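N-acetylglucosamine-specific lectin (Saxidomus purpuratus, PDB 6A7T) binds N-acetylglucosamine as a bivalve C-type lectin whose sugar recognition does not depend on calcium. Local coordinates at residues V63-S68 with Y100-G105; Y87-S92 with P149-T154; P115-A120 with K131-Q136. All coordinates share one frame; numbering follows the deposited sequence.

Interaction 1: V63-S68 with Y100-G105; sequences VTVESS and YRWIDG. With CA (calcium ion), chain C.
Glu66 OE2 is gripped by two groups: the hydroxyl Thr64 OG1 donates to it at 2.7 Å from the syn side of the carboxylate, and water 3 donates a second bond of 2.6 Å. The same water donates to Asp104 OD2, and water 1 in turn donates to both Thr64 OG1 and Asp104 OD2. Two waters therefore stand between the 63-68 loop and the 102-105 turn; the carboxylates of loop and turn approach no nearer than 4.5 Å, Glu66 OE2 to Asp104 OD2. The bridging donors would soften the repulsion expected between these like charges. Asp104 OD1, the other oxygen, is taken by Ser106 OG.

Next to these waters the indole of Trp102 carries the apolar part of the contact. Thr64 CA lies over one face, 4.1 Å from the centroid of the six-membered ring, in a CH-pi contact, and the backbone N of Val65 lies over the same face. With Thr64 CG2 anti to the carbonyl carbon, this methyl rests 3.7 Å from Trp102 CB, while Val65 CB approaches the far corner of the ring at CH2. At the indole edge, water 2 lies in the ring plane, accepts from NE1 and donates to Val65 O, 2.7 Å away. Trp137 meets the indole edge-to-face.

Glu66 uses its other oxygen, OE1, for a calcium ion at 2.3 Å, and Thr64 O binds the same ion. The chain bends at chi2 (89°), and the hydroxyl bond to OE2 would steady the carboxylate that it brings to the metal. Glu70, Glu153 and waters 4 and 5 complete the shell: this is the first calcium site of this lectin, backed by a tryptophan from strand 99-102, consistent with site 4 of C-type lectin domains and away from the sugar site.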
loop_
_atom_site.group_PDB
_atom_site.type_symbol
_atom_site.label_atom_id
_atom_site.label_comp_id
_atom_site.label_asym_id
_atom_site.label_seq_id
_atom_site.Cartn_x
_atom_site.Cartn_y
_atom_site.Cartn_z
ATOM N N VAL A 63 -9.220 -9.872 -6.319
ATOM C CA VAL A 63 -8.182 -8.907 -6.554
ATOM C C VAL A 63 -8.319 -8.230 -7.916
ATOM O O VAL A 63 -8.619 -8.860 -8.885
ATOM C CB VAL A 63 -6.796 -9.555 -6.404
ATOM C CG1 VAL A 63 -6.538 -10.597 -7.473
ATOM C CG2 VAL A 63 -5.706 -8.496 -6.347
ATOM N N THR A 64 -8.092 -6.920 -7.938
ATOM C CA THR A 64 -8.019 -6.146 -9.185
ATOM C C THR A 64 -6.589 -5.604 -9.271
ATOM O O THR A 64 -6.021 -5.311 -8.267
ATOM C CB THR A 64 -9.080 -5.053 -9.174
ATOM O OG1 THR A 64 -8.785 -4.232 -8.054
ATOM C CG2 THR A 64 -10.455 -5.660 -9.060
ATOM N N VAL A 65 -6.009 -5.624 -10.491
ATOM C CA VAL A 65 -4.545 -5.429 -10.657
ATOM C C VAL A 65 -4.316 -4.185 -11.517
ATOM O O VAL A 65 -4.335 -4.275 -12.746
ATOM C CB VAL A 65 -3.854 -6.669 -11.236
ATOM C CG1 VAL A 65 -2.327 -6.499 -11.206
ATOM C CG2 VAL A 65 -4.279 -7.941 -10.508
ATOM N N GLU A 66 -4.189 -3.082 -10.807
ATOM C CA GLU A 66 -4.152 -1.734 -11.404
ATOM C C GLU A 66 -2.753 -1.353 -11.890
ATOM O O GLU A 66 -2.652 -0.428 -12.725
ATOM C CB GLU A 66 -4.604 -0.703 -10.387
ATOM C CG GLU A 66 -6.121 -0.736 -10.181
ATOM C CD GLU A 66 -6.634 -1.692 -9.103
ATOM O OE1 GLU A 66 -5.825 -2.214 -8.276
ATOM O OE2 GLU A 66 -7.857 -1.926 -9.121
ATOM N N SER A 67 -1.711 -1.991 -11.340
ATOM C CA SER A 67 -0.334 -1.512 -11.551
ATOM C C SER A 67 0.596 -2.705 -11.755
ATOM O O SER A 67 0.292 -3.812 -11.279
ATOM C CB SER A 67 0.122 -0.630 -10.415
ATOM O OG SER A 67 0.337 -1.353 -9.197
ATOM N N SER A 68 1.697 -2.487 -12.487
ATOM C CA SER A 68 2.772 -3.528 -12.621
ATOM C C SER A 68 3.378 -3.889 -11.253
ATOM O O SER A 68 3.750 -5.075 -11.030
ATOM C CB SER A 68 3.863 -3.045 -13.563
ATOM O OG SER A 68 4.546 -1.975 -12.908
ATOM N N TYR A 100 -13.113 -6.969 -21.381
ATOM C CA TYR A 100 -12.778 -7.314 -20.020
ATOM C C TYR A 100 -12.621 -6.039 -19.167
ATOM O O TYR A 100 -11.976 -5.032 -19.511
ATOM C CB TYR A 100 -11.559 -8.269 -20.007
ATOM C CG TYR A 100 -11.849 -9.631 -20.565
ATOM C CD1 TYR A 100 -12.344 -10.654 -19.771
ATOM C CD2 TYR A 100 -11.625 -9.930 -21.910
ATOM C CE1 TYR A 100 -12.641 -11.907 -20.263
ATOM C CE2 TYR A 100 -11.922 -11.174 -22.426
ATOM C CZ TYR A 100 -12.477 -12.161 -21.623
ATOM O OH TYR A 100 -12.847 -13.388 -22.051
ATOM N N ARG A 101 -13.202 -6.092 -17.957
ATOM C CA ARG A 101 -13.154 -5.061 -16.953
ATOM C C ARG A 101 -12.905 -5.708 -15.573
ATOM O O ARG A 101 -13.250 -6.863 -15.350
ATOM C CB ARG A 101 -14.486 -4.299 -16.887
ATOM C CG ARG A 101 -14.941 -3.675 -18.202
ATOM C CD ARG A 101 -14.086 -2.520 -18.644
ATOM N NE ARG A 101 -14.290 -1.320 -17.849
ATOM C CZ ARG A 101 -14.375 -0.080 -18.343
ATOM N NH1 ARG A 101 -14.115 0.121 -19.620
ATOM N NH2 ARG A 101 -14.727 0.928 -17.547
ATOM N N TRP A 102 -12.315 -4.937 -14.684
ATOM C CA TRP A 102 -12.238 -5.343 -13.288
ATOM C C TRP A 102 -13.644 -5.343 -12.706
ATOM O O TRP A 102 -14.509 -4.639 -13.173
ATOM C CB TRP A 102 -11.307 -4.439 -12.487
ATOM C CG TRP A 102 -9.899 -4.487 -12.985
ATOM C CD1 TRP A 102 -9.166 -3.445 -13.468
ATOM C CD2 TRP A 102 -9.040 -5.631 -13.041
ATOM N NE1 TRP A 102 -7.903 -3.846 -13.833
ATOM C CE2 TRP A 102 -7.813 -5.190 -13.603
ATOM C CE3 TRP A 102 -9.196 -6.985 -12.706
ATOM C CZ2 TRP A 102 -6.748 -6.064 -13.790
ATOM C CZ3 TRP A 102 -8.157 -7.852 -12.942
ATOM C CH2 TRP A 102 -6.951 -7.390 -13.497
ATOM N N ILE A 103 -13.834 -6.124 -11.646
ATOM C CA ILE A 103 -15.202 -6.322 -11.129
ATOM C C ILE A 103 -15.756 -5.076 -10.423
ATOM O O ILE A 103 -16.967 -5.035 -10.214
ATOM C CB ILE A 103 -15.289 -7.544 -10.213
ATOM C CG1 ILE A 103 -14.303 -7.428 -9.059
ATOM C CG2 ILE A 103 -15.180 -8.829 -11.030
ATOM C CD1 ILE A 103 -14.607 -8.387 -7.921
ATOM N N ASP A 104 -14.930 -4.081 -10.103
ATOM C CA ASP A 104 -15.459 -2.762 -9.694
ATOM C C ASP A 104 -15.941 -1.916 -10.884
ATOM O O ASP A 104 -16.321 -0.725 -10.677
ATOM C CB ASP A 104 -14.441 -1.926 -8.928
ATOM C CG ASP A 104 -13.142 -1.620 -9.656
ATOM O OD1 ASP A 104 -13.000 -1.980 -10.825
ATOM O OD2 ASP A 104 -12.260 -1.024 -9.004
ATOM N N GLY A 105 -15.885 -2.474 -12.087
ATOM C CA GLY A 105 -16.324 -1.827 -13.329
ATOM C C GLY A 105 -15.214 -1.110 -14.100
ATOM O O GLY A 105 -15.448 -0.706 -15.286
HETATM CA CA CA C . -5.640 -3.722 -6.522
HETATM O O HOH W 1 -11.123 -2.578 -6.465
HETATM O O HOH W 2 -5.170 -2.872 -14.840
HETATM O O HOH W 3 -9.710 -0.296 -9.906
HETATM O O HOH W 4 -4.480 -1.752 -5.577
HETATM O O HOH W 5 -7.605 -2.342 -5.873
#

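Interaction 2: Y87-S92 with P149-T154. With CA (calcium ion), chain C.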
loop_
_atom_site.group_PDB
_atom_site.type_symbol
_atom_site.label_atom_id
_atom_site.label_comp_id
_atom_site.label_asym_id
_atom_site.label_seq_id
_atom_site.Cartn_x
_atom_site.Cartn_y
_atom_site.Cartn_z
ATOM N N TYR A 87 -5.027 -19.137 -10.492
ATOM C CA TYR A 87 -5.805 -18.514 -9.415
ATOM C C TYR A 87 -6.825 -17.580 -10.059
ATOM O O TYR A 87 -6.440 -16.753 -10.840
ATOM C CB TYR A 87 -4.912 -17.692 -8.484
ATOM C CG TYR A 87 -3.992 -18.468 -7.584
ATOM C CD1 TYR A 87 -2.829 -19.020 -8.078
ATOM C CD2 TYR A 87 -4.253 -18.599 -6.233
ATOM C CE1 TYR A 87 -1.941 -19.699 -7.253
ATOM C CE2 TYR A 87 -3.381 -19.282 -5.395
ATOM C CZ TYR A 87 -2.220 -19.837 -5.910
ATOM O OH TYR A 87 -1.350 -20.560 -5.116
ATOM N N TRP A 88 -8.074 -17.639 -9.591
ATOM C CA TRP A 88 -9.079 -16.650 -10.043
ATOM C C TRP A 88 -8.776 -15.249 -9.527
ATOM O O TRP A 88 -8.402 -15.090 -8.335
ATOM C CB TRP A 88 -10.486 -17.057 -9.579
ATOM C CG TRP A 88 -10.975 -18.331 -10.202
ATOM C CD1 TRP A 88 -11.421 -19.413 -9.532
ATOM C CD2 TRP A 88 -11.013 -18.687 -11.601
ATOM N NE1 TRP A 88 -11.810 -20.399 -10.398
ATOM C CE2 TRP A 88 -11.542 -19.993 -11.661
ATOM C CE3 TRP A 88 -10.682 -18.025 -12.788
ATOM C CZ2 TRP A 88 -11.777 -20.659 -12.866
ATOM C CZ3 TRP A 88 -10.901 -18.688 -13.982
ATOM C CH2 TRP A 88 -11.425 -19.984 -14.001
ATOM N N ILE A 89 -9.045 -14.244 -10.373
ATOM C CA ILE A 89 -8.906 -12.834 -10.016
ATOM C C ILE A 89 -10.164 -12.073 -10.461
ATOM O O ILE A 89 -11.019 -12.621 -11.100
ATOM C CB ILE A 89 -7.628 -12.204 -10.578
ATOM C CG1 ILE A 89 -7.608 -12.173 -12.114
ATOM C CG2 ILE A 89 -6.422 -12.928 -10.024
ATOM C CD1 ILE A 89 -6.413 -11.434 -12.712
ATOM N N GLY A 90 -10.235 -10.846 -10.029
ATOM C CA GLY A 90 -11.439 -10.002 -10.103
ATOM C C GLY A 90 -11.564 -9.291 -11.439
ATOM O O GLY A 90 -11.818 -8.083 -11.459
ATOM N N GLY A 91 -11.459 -10.049 -12.535
ATOM C CA GLY A 91 -11.745 -9.489 -13.884
ATOM C C GLY A 91 -12.589 -10.439 -14.682
ATOM O O GLY A 91 -12.569 -11.654 -14.536
ATOM N N SER A 92 -13.404 -9.882 -15.573
ATOM C CA SER A 92 -14.363 -10.654 -16.304
ATOM C C SER A 92 -14.915 -9.759 -17.422
ATOM O O SER A 92 -14.739 -8.577 -17.438
ATOM C CB SER A 92 -15.517 -11.184 -15.448
ATOM O OG SER A 92 -16.322 -10.122 -15.000
ATOM N N PRO A 149 -8.284 -22.053 -6.788
ATOM C CA PRO A 149 -8.013 -21.136 -5.672
ATOM C C PRO A 149 -8.273 -19.724 -6.216
ATOM O O PRO A 149 -8.442 -19.525 -7.412
ATOM C CB PRO A 149 -6.536 -21.445 -5.323
ATOM C CG PRO A 149 -5.947 -21.756 -6.655
ATOM C CD PRO A 149 -7.026 -22.526 -7.400
ATOM N N SER A 150 -8.190 -18.748 -5.335
ATOM C CA SER A 150 -8.531 -17.354 -5.721
ATOM C C SER A 150 -7.759 -16.400 -4.824
ATOM O O SER A 150 -7.164 -16.832 -3.834
ATOM C CB SER A 150 -10.014 -17.118 -5.642
ATOM O OG SER A 150 -10.549 -17.270 -4.327
ATOM N N ILE A 151 -7.762 -15.144 -5.230
ATOM C CA ILE A 151 -7.038 -14.072 -4.499
ATOM C C ILE A 151 -8.029 -12.960 -4.147
ATOM O O ILE A 151 -8.639 -12.379 -5.037
ATOM C CB ILE A 151 -5.847 -13.523 -5.302
ATOM C CG1 ILE A 151 -4.912 -14.651 -5.737
ATOM C CG2 ILE A 151 -5.099 -12.485 -4.491
ATOM C CD1 ILE A 151 -3.971 -14.326 -6.862
ATOM N N CYS A 152 -8.190 -12.706 -2.843
ATOM C CA CYS A 152 -9.080 -11.638 -2.364
ATOM C C CYS A 152 -8.220 -10.420 -1.973
ATOM O O CYS A 152 -7.075 -10.596 -1.558
ATOM C CB CYS A 152 -9.892 -11.985 -1.134
ATOM S SG CYS A 152 -10.878 -13.490 -1.291
ATOM N N GLU A 153 -8.746 -9.221 -2.224
ATOM C CA GLU A 153 -8.086 -7.959 -1.875
ATOM C C GLU A 153 -9.059 -7.136 -1.018
ATOM O O GLU A 153 -10.196 -7.008 -1.380
ATOM C CB GLU A 153 -7.664 -7.240 -3.146
ATOM C CG GLU A 153 -6.938 -5.915 -2.912
ATOM C CD GLU A 153 -6.583 -5.107 -4.157
ATOM O OE1 GLU A 153 -7.111 -5.391 -5.282
ATOM O OE2 GLU A 153 -5.815 -4.155 -3.991
ATOM N N THR A 154 -8.571 -6.542 0.080
ATOM C CA THR A 154 -9.375 -5.572 0.838
ATOM C C THR A 154 -8.542 -4.309 1.059
ATOM O O THR A 154 -7.303 -4.380 1.208
ATOM C CB THR A 154 -9.849 -6.140 2.185
ATOM O OG1 THR A 154 -10.704 -5.180 2.806
ATOM C CG2 THR A 154 -8.705 -6.520 3.090
HETATM CA CA CA C . -5.640 -3.722 -6.522
HETATM O O HOH W 4 -4.480 -1.752 -5.577
HETATM O O HOH W 5 -7.605 -2.342 -5.873
#
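The Tyr87 ring receives Pro149 CG over one face, offset toward the rim and 3.9 Å from the centroid, a CH-pi contact in which the two side chains cross at about a right angle. Pro149 CB lies close to the same ring side, near CD2 and CE2. This packing joins the two antiparallel sheets of the C-type lectin fold, strand 86-94 belonging to one and strand 148-154 to the other. The short segments run at 39° to each other and touch through a single bridge, Trp88 with Ser150, whose CA atoms are 4.4 Å apart. Trp88 N donates to Pro149 O at 2.9 Å, nearly straight at 165°, and Ile151 N returns a longer bond of 3.2 Å to Trp88 O. Tyr87 CA and Ser150 CA add CA-H...O contacts to these same two carbonyls.

Beyond the bridge the strands part: Gly90 centres an inverse gamma turn, while strand 149-154 continues past Cys152, disulfide-bonded to Cys55, to Glu153, which holds the calcium ion through both OE1 and OE2. Ile151 CD1 lies against Tyr87, 3.9 Å from its CB, and 4.2 Å from Ile89 CG2.

Interaction 3: P115-A120 with K131-Q136; sequences PNRPDA and KEIVWQ
Ile133 CD1 presses on one face of the Arg117 guanidinium, 3.5 Å from NE and 3.7 Å from CZ, and also lies near Arg117 CG. The two side chains cross at about a right angle, the flat cation resting on a methyl tip. Arg117 CG is anti to its own carbonyl carbon (chi1 -67°), and the chain bends at chi2. Glu132 comes near NH2 with OE2, 3.8 Å away, in a long salt bridge; the oxygen stands well out of the guanidinium plane, which is turned 55° from the carboxylate, so the link is electrostatic rather than a directed hydrogen bond. Beside them the Pro115 ring packs on 131-136: CD lies 3.5 Å from Glu132 O, 4.0 Å from Ile133 CG1 and 3.7 Å from Gln136 OE1.

The next shell fixes these groups. Arg117 NH1 donates to Asn116 O at 3.0 Å, from above the carbonyl plane, and NE is bonded to Asn138 OD1, so the guanidinium is held from its own loop and from strand 136-140. Gln136 OE1 accepts from Val134 N, tying the ends of the 134-136 corner together, where Trp135 and Gln136 face Leu128 in a G1 beta bulge. Ile133 also rests on Leu128 and Asn138.

Arg117-Pro118-Asp119, cis at its proline, takes the place of EPN or QPD in calcium-dependent C-type lectins; arginine at its first position is consistent with calcium-independent recognition. Arg117, Asn138 and His140 bind N-acetylglucosamine, and Asp119 a second calcium; neither is bound here. The contact positions Arg117 beside Asn138 in the sugar-binding region of the long loop.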
loop_
_atom_site.group_PDB
_atom_site.type_symbol
_atom_site.label_atom_id
_atom_site.label_comp_id
_atom_site.label_asym_id
_atom_site.label_seq_id
_atom_site.Cartn_x
_atom_site.Cartn_y
_atom_site.Cartn_z
ATOM N N PRO A 115 0.643 -14.094 -23.527
ATOM C CA PRO A 115 0.682 -13.853 -24.964
ATOM C C PRO A 115 -0.611 -14.341 -25.638
ATOM O O PRO A 115 -1.061 -15.414 -25.354
ATOM C CB PRO A 115 1.902 -14.676 -25.403
ATOM C CG PRO A 115 2.719 -14.959 -24.150
ATOM C CD PRO A 115 1.734 -14.927 -22.993
ATOM N N ASN A 116 -1.148 -13.549 -26.573
ATOM C CA ASN A 116 -2.294 -13.928 -27.415
ATOM C C ASN A 116 -3.538 -14.235 -26.560
ATOM O O ASN A 116 -4.289 -15.197 -26.867
ATOM C CB ASN A 116 -1.937 -15.086 -28.333
ATOM C CG ASN A 116 -0.671 -14.772 -29.108
ATOM O OD1 ASN A 116 -0.571 -13.714 -29.729
ATOM N ND2 ASN A 116 0.320 -15.640 -28.997
ATOM N N ARG A 117 -3.650 -13.461 -25.490
ATOM C CA ARG A 117 -4.759 -13.462 -24.521
ATOM C C ARG A 117 -5.227 -12.015 -24.349
ATOM O O ARG A 117 -4.442 -11.067 -24.324
ATOM C CB ARG A 117 -4.282 -14.062 -23.186
ATOM C CG ARG A 117 -3.941 -15.544 -23.213
ATOM C CD ARG A 117 -5.000 -16.433 -23.795
ATOM N NE ARG A 117 -4.677 -17.834 -23.699
ATOM C CZ ARG A 117 -3.987 -18.490 -24.620
ATOM N NH1 ARG A 117 -3.620 -17.858 -25.720
ATOM N NH2 ARG A 117 -3.719 -19.775 -24.472
ATOM N N PRO A 118 -6.552 -11.830 -24.197
ATOM C CA PRO A 118 -7.509 -12.912 -24.154
ATOM C C PRO A 118 -7.774 -13.643 -25.480
ATOM O O PRO A 118 -7.852 -13.038 -26.541
ATOM C CB PRO A 118 -8.799 -12.202 -23.716
ATOM C CG PRO A 118 -8.618 -10.782 -24.230
ATOM C CD PRO A 118 -7.122 -10.500 -24.128
ATOM N N ASP A 119 -7.927 -14.952 -25.416
ATOM C CA ASP A 119 -8.185 -15.715 -26.604
ATOM C C ASP A 119 -9.629 -15.511 -27.106
ATOM O O ASP A 119 -9.925 -15.591 -28.315
ATOM C CB ASP A 119 -7.946 -17.188 -26.334
ATOM C CG ASP A 119 -8.251 -18.007 -27.564
ATOM O OD1 ASP A 119 -7.525 -17.830 -28.548
ATOM O OD2 ASP A 119 -9.230 -18.785 -27.527
ATOM N N ALA A 120 -10.564 -15.279 -26.185
ATOM C CA ALA A 120 -12.016 -15.268 -26.515
ATOM C C ALA A 120 -12.759 -14.304 -25.567
ATOM O O ALA A 120 -12.258 -13.908 -24.516
ATOM C CB ALA A 120 -12.594 -16.651 -26.450
ATOM N N LYS A 131 2.605 -23.434 -20.119
ATOM C CA LYS A 131 3.341 -23.209 -21.358
ATOM C C LYS A 131 3.827 -21.748 -21.431
ATOM O O LYS A 131 4.586 -21.317 -20.591
ATOM C CB LYS A 131 2.480 -23.699 -22.532
ATOM C CG LYS A 131 1.958 -25.126 -22.360
ATOM C CD LYS A 131 1.527 -25.840 -23.638
ATOM C CE LYS A 131 0.440 -25.107 -24.394
ATOM N NZ LYS A 131 -0.449 -26.054 -25.120
ATOM N N GLU A 132 3.420 -21.019 -22.480
ATOM C CA GLU A 132 3.885 -19.654 -22.809
ATOM C C GLU A 132 3.355 -18.594 -21.809
ATOM O O GLU A 132 3.865 -17.484 -21.765
ATOM C CB GLU A 132 3.500 -19.328 -24.264
ATOM C CG GLU A 132 1.986 -19.282 -24.565
ATOM C CD GLU A 132 1.215 -20.607 -24.618
ATOM O OE1 GLU A 132 1.849 -21.646 -24.929
ATOM O OE2 GLU A 132 -0.032 -20.611 -24.333
ATOM N N ILE A 133 2.304 -18.919 -21.047
ATOM C CA ILE A 133 1.728 -18.004 -20.058
ATOM C C ILE A 133 2.436 -18.294 -18.716
ATOM O O ILE A 133 2.241 -19.365 -18.129
ATOM C CB ILE A 133 0.198 -18.193 -20.020
ATOM C CG1 ILE A 133 -0.414 -17.887 -21.391
ATOM C CG2 ILE A 133 -0.456 -17.395 -18.916
ATOM C CD1 ILE A 133 -1.892 -18.201 -21.530
ATOM N N VAL A 134 3.274 -17.353 -18.279
ATOM C CA VAL A 134 4.129 -17.529 -17.095
ATOM C C VAL A 134 3.634 -16.616 -15.968
ATOM O O VAL A 134 4.164 -15.517 -15.787
ATOM C CB VAL A 134 5.600 -17.250 -17.453
ATOM C CG1 VAL A 134 6.543 -17.569 -16.310
ATOM C CG2 VAL A 134 5.980 -18.019 -18.693
ATOM N N TRP A 135 2.625 -17.088 -15.214
ATOM C CA TRP A 135 2.012 -16.289 -14.180
ATOM C C TRP A 135 1.552 -14.940 -14.751
ATOM O O TRP A 135 1.926 -13.879 -14.327
ATOM C CB TRP A 135 2.903 -16.179 -12.934
ATOM C CG TRP A 135 3.015 -17.467 -12.181
ATOM C CD1 TRP A 135 4.180 -18.124 -11.883
ATOM C CD2 TRP A 135 1.952 -18.294 -11.685
ATOM N NE1 TRP A 135 3.905 -19.260 -11.180
ATOM C CE2 TRP A 135 2.555 -19.411 -11.063
ATOM C CE3 TRP A 135 0.550 -18.197 -11.668
ATOM C CZ2 TRP A 135 1.814 -20.391 -10.411
ATOM C CZ3 TRP A 135 -0.181 -19.190 -11.060
ATOM C CH2 TRP A 135 0.442 -20.300 -10.480
ATOM N N GLN A 136 0.698 -15.047 -15.779
ATOM C CA GLN A 136 0.086 -13.907 -16.457
ATOM C C GLN A 136 -1.402 -14.230 -16.604
ATOM O O GLN A 136 -1.848 -15.386 -16.398
ATOM C CB GLN A 136 0.774 -13.679 -17.808
ATOM C CG GLN A 136 2.192 -13.156 -17.683
ATOM C CD GLN A 136 2.909 -13.272 -19.009
ATOM O OE1 GLN A 136 3.029 -14.344 -19.602
ATOM N NE2 GLN A 136 3.312 -12.133 -19.500
#

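Overall arrangement
Interaction 2 is the buried contact, close to the centre of the chain, where backbone bonds and apolar packing join the two sheets. Interaction 1, partly buried, adjoins it: Gly90 binds Val63 and Ile103 through the backbone, and both contacts supply ligands and share waters 4 and 5 at one calcium ion. Their chemistry differs, with metal, carboxylates and bridging waters beside an indole in interaction 1. Interaction 3 lies at the surface, about 17 Å from each of the others between centres, and joins two loops by van der Waals packing and a long charge pair. Tyr100, hydrogen-bonded to Ala120, links it to interaction 1, and Trp135 packs against Tyr87 of interaction 2.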